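Glyoxalase family protein, putative (Bacillus anthracis, PDB 2QQZ) is of unknown function but belongs to the glyoxalase/bleomycin resistance/dioxygenase superfamily, many of whose members are metal-dependent enzymes. Local coordinates at residues K82-K87 against F121-N126. Numbering follows the deposited sequence. Where two conformers were deposited one is given.
Sequences KIDEFK and FMENKN
Glu123 OE1 accepts the backbone N of Ile83 at 3.0 Å in a nearly straight bond (173°) and a water that donates to it at 2.6 Å. The other oxygen, OE2, accepts the backbone N of Lys82, also at 3.0 Å, and both amides approach from above the carboxylate plane. Glutamate suits this place: with CG anti to its own N (chi1 -171°) and an extended chain, it spans from the strand to the N-terminus of helix 83-92, where Lys82 is the N-cap residue and the helix dipole probably favours the negative charge. In one conformer of Asp84, the same water also donates to its OD1, bridging the two acids. The crossover from strand 76-80 through this helix belongs to a βαβββ module of the vicinal oxygen chelate fold, in which strand 118-124 lies beside strand 76-80. Deeper in, branched Ile83 lays CG2 against Glu123 CB, while CD1 reaches the strand backbone, 3.5 Å from Met122 CA; its side chain also rests on Ile107 and Phe109. One turn on, flat apolar rings suit the buried helix-sheet interface: Phe86 drives its edge into the face of Phe121, CE2 standing 3.6 Å above the ring centre with the planes at 74°; Ile8 of the second subunit packs on both side chains.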
ATOM      1  N   LYS A  82     -18.337   9.641   0.561  1.00 38.83           N
ATOM      2  CA  LYS A  82     -18.734  11.020   0.236  1.00 39.78           C
ATOM      3  C   LYS A  82     -17.524  11.758  -0.329  1.00 40.28           C
ATOM      4  O   LYS A  82     -17.200  12.860   0.094  1.00 40.89           O
ATOM      5  CB  LYS A  82     -19.288  11.719   1.499  1.00 40.92           C
ATOM      6  CG  LYS A  82     -20.291  12.835   1.264  1.00 42.75           C
ATOM      7  CD  LYS A  82     -21.642  12.350   1.411  1.00 42.46           C
ATOM      8  CE  LYS A  82     -22.638  13.256   0.703  1.00 45.69           C
ATOM      9  NZ  LYS A  82     -22.937  14.537   1.411  1.00 47.16           N
ATOM     10  N   ILE A  83     -16.829  11.117  -1.271  1.00 39.02           N
ATOM     11  CA  ILE A  83     -15.580  11.641  -1.818  1.00 39.85           C
ATOM     12  C   ILE A  83     -15.650  13.095  -2.345  1.00 40.32           C
ATOM     13  O   ILE A  83     -14.669  13.831  -2.221  1.00 40.48           O
ATOM     14  CB  ILE A  83     -15.034  10.709  -2.955  1.00 39.04           C
ATOM     15  CG1 ILE A  83     -13.616  11.092  -3.309  1.00 38.92           C
ATOM     16  CG2 ILE A  83     -15.966  10.712  -4.183  1.00 39.25           C
ATOM     17  CD1 ILE A  83     -12.774   9.879  -3.762  1.00 39.33           C
ATOM     18  N   ASP A  84     -16.814  13.422  -2.917  0.50 40.94           N
ATOM     19  CA  ASP A  84     -17.152  14.732  -3.415  0.50 41.98           C
ATOM     20  C   ASP A  84     -16.804  15.776  -2.362  0.50 41.84           C
ATOM     21  O   ASP A  84     -15.980  16.670  -2.585  0.50 42.22           O
ATOM     22  CB  ASP A  84     -18.650  14.790  -3.826  0.50 42.54           C
ATOM     23  CG  ASP A  84     -19.610  13.905  -2.916  0.50 44.00           C
ATOM     24  OD1 ASP A  84     -19.419  12.664  -2.842  0.50 44.52           O
ATOM     25  OD2 ASP A  84     -20.600  14.447  -2.340  0.50 43.24           O
ATOM     26  N   GLU A  85     -17.408  15.592  -1.199  1.00 41.50           N
ATOM     27  CA  GLU A  85     -17.317  16.485  -0.042  1.00 41.75           C
ATOM     28  C   GLU A  85     -15.902  16.435   0.587  1.00 41.52           C
ATOM     29  O   GLU A  85     -15.370  17.451   1.051  1.00 41.09           O
ATOM     30  CB  GLU A  85     -18.385  16.075   0.966  1.00 42.29           C
ATOM     31  CG  GLU A  85     -18.494  16.992   2.138  1.00 47.95           C
ATOM     32  CD  GLU A  85     -19.350  16.407   3.282  1.00 53.96           C
ATOM     33  OE1 GLU A  85     -20.476  15.909   3.002  1.00 53.08           O
ATOM     34  OE2 GLU A  85     -18.894  16.459   4.457  1.00 54.10           O
ATOM     35  N   PHE A  86     -15.299  15.250   0.607  1.00 40.47           N
ATOM     36  CA  PHE A  86     -13.918  15.125   1.094  1.00 40.39           C
ATOM     37  C   PHE A  86     -12.996  15.970   0.236  1.00 41.52           C
ATOM     38  O   PHE A  86     -12.196  16.742   0.772  1.00 42.39           O
ATOM     39  CB  PHE A  86     -13.495  13.676   1.052  1.00 38.89           C
ATOM     40  CG  PHE A  86     -12.059  13.431   1.418  1.00 39.20           C
ATOM     41  CD1 PHE A  86     -11.601  13.707   2.706  1.00 39.21           C
ATOM     42  CD2 PHE A  86     -11.196  12.833   0.499  1.00 38.84           C
ATOM     43  CE1 PHE A  86     -10.292  13.429   3.074  1.00 40.49           C
ATOM     44  CE2 PHE A  86      -9.900  12.545   0.851  1.00 38.34           C
ATOM     45  CZ  PHE A  86      -9.450  12.842   2.154  1.00 37.04           C
ATOM     46  N   LYS A  87     -13.110  15.819  -1.085  1.00 42.10           N
ATOM     47  CA  LYS A  87     -12.292  16.575  -2.034  1.00 43.63           C
ATOM     48  C   LYS A  87     -12.417  18.112  -1.871  1.00 44.82           C
ATOM     49  O   LYS A  87     -11.389  18.813  -1.873  1.00 45.22           O
ATOM     50  CB  LYS A  87     -12.639  16.195  -3.476  1.00 43.69           C
ATOM     51  CG  LYS A  87     -11.670  16.829  -4.514  1.00 44.28           C
ATOM     52  CD  LYS A  87     -11.837  16.167  -5.858  1.00 46.83           C
ATOM     53  CE  LYS A  87     -12.768  16.957  -6.702  1.00 52.89           C
ATOM     54  NZ  LYS A  87     -12.681  16.503  -8.113  1.00 53.82           N
ATOM     55  N   PHE A 121      -7.311   8.696  -3.531  1.00 36.80           N
ATOM     56  CA  PHE A 121      -8.600   8.558  -2.871  1.00 37.89           C
ATOM     57  C   PHE A 121      -9.650   8.156  -3.895  1.00 39.14           C
ATOM     58  O   PHE A 121      -9.690   8.713  -5.027  1.00 38.74           O
ATOM     59  CB  PHE A 121      -8.931   9.859  -2.174  1.00 37.57           C
ATOM     60  CG  PHE A 121      -7.913  10.245  -1.130  1.00 38.97           C
ATOM     61  CD1 PHE A 121      -7.820   9.536   0.074  1.00 39.19           C
ATOM     62  CD2 PHE A 121      -7.022  11.280  -1.358  1.00 38.62           C
ATOM     63  CE1 PHE A 121      -6.900   9.890   1.044  1.00 38.61           C
ATOM     64  CE2 PHE A 121      -6.095  11.606  -0.405  1.00 38.50           C
ATOM     65  CZ  PHE A 121      -6.038  10.909   0.795  1.00 39.29           C
HETATM   66  N   MSE A 122     -10.478   7.155  -3.544  1.00 38.39           N
HETATM   67  CA  MSE A 122     -11.511   6.671  -4.454  1.00 39.95           C
HETATM   68  C   MSE A 122     -12.826   6.291  -3.756  1.00 37.18           C
HETATM   69  O   MSE A 122     -12.806   5.946  -2.601  1.00 35.61           O
HETATM   70  CB  MSE A 122     -11.034   5.416  -5.153  1.00 38.41           C
HETATM   71  CG  MSE A 122     -10.602   4.328  -4.177  1.00 42.12           C
HETATM   72 SE   MSE A 122     -10.376   2.729  -5.296  0.72 51.16          SE
HETATM   73  CE  MSE A 122     -12.267   2.099  -5.297  1.00 50.83           C
ATOM     74  N   GLU A 123     -13.936   6.328  -4.504  1.00 36.51           N
ATOM     75  CA  GLU A 123     -15.204   5.776  -4.046  1.00 38.19           C
ATOM     76  C   GLU A 123     -15.944   5.202  -5.233  1.00 39.83           C
ATOM     77  O   GLU A 123     -15.883   5.757  -6.333  1.00 38.69           O
ATOM     78  CB  GLU A 123     -16.011   6.883  -3.347  1.00 37.70           C
ATOM     79  CG  GLU A 123     -17.264   6.380  -2.637  1.00 37.28           C
ATOM     80  CD  GLU A 123     -18.073   7.487  -2.018  1.00 38.55           C
ATOM     81  OE1 GLU A 123     -17.963   8.654  -2.459  1.00 38.46           O
ATOM     82  OE2 GLU A 123     -18.857   7.195  -1.091  1.00 38.92           O
ATOM     83  N   ASN A 124     -16.630   4.075  -5.053  1.00 41.75           N
ATOM     84  CA  ASN A 124     -17.540   3.632  -6.112  1.00 44.57           C
ATOM     85  C   ASN A 124     -18.656   4.634  -6.379  1.00 46.01           C
ATOM     86  O   ASN A 124     -19.173   5.296  -5.448  1.00 45.10           O
ATOM     87  CB  ASN A 124     -18.110   2.261  -5.789  1.00 45.23           C
ATOM     88  CG  ASN A 124     -17.014   1.251  -5.555  1.00 48.04           C
ATOM     89  OD1 ASN A 124     -16.001   1.260  -6.242  1.00 53.92           O
ATOM     90  ND2 ASN A 124     -17.186   0.407  -4.558  1.00 52.42           N
ATOM     91  N   LYS A 125     -19.010   4.766  -7.648  1.00 47.88           N
ATOM     92  CA  LYS A 125     -20.196   5.530  -8.017  1.00 51.59           C
ATOM     93  C   LYS A 125     -21.466   4.781  -7.583  1.00 53.43           C
ATOM     94  O   LYS A 125     -21.524   3.562  -7.611  1.00 53.51           O
ATOM     95  CB  LYS A 125     -20.245   5.782  -9.521  1.00 51.94           C
ATOM     96  CG  LYS A 125     -19.266   6.813 -10.027  1.00 54.76           C
ATOM     97  CD  LYS A 125     -19.819   7.507 -11.272  1.00 59.47           C
ATOM     98  CE  LYS A 125     -18.832   8.535 -11.814  1.00 63.45           C
ATOM     99  NZ  LYS A 125     -18.113   8.111 -13.063  1.00 65.95           N
ATOM    100  N   ASN A 126     -22.479   5.528  -7.168  1.00 57.36           N
ATOM    101  CA  ASN A 126     -23.811   4.973  -6.815  1.00 60.30           C
ATOM    102  C   ASN A 126     -24.740   4.792  -8.043  1.00 61.41           C
ATOM    103  O   ASN A 126     -24.987   5.741  -8.815  1.00 62.19           O
ATOM    104  CB  ASN A 126     -24.527   5.861  -5.766  1.00 61.45           C
ATOM    105  CG  ASN A 126     -23.737   6.002  -4.462  1.00 64.10           C
ATOM    106  OD1 ASN A 126     -22.502   6.154  -4.465  1.00 67.18           O
ATOM    107  ND2 ASN A 126     -24.457   5.940  -3.329  1.00 68.97           N
TER
HETATM  108  O   HOH W   1     -20.074  10.069  -2.929  1.00 50.13           O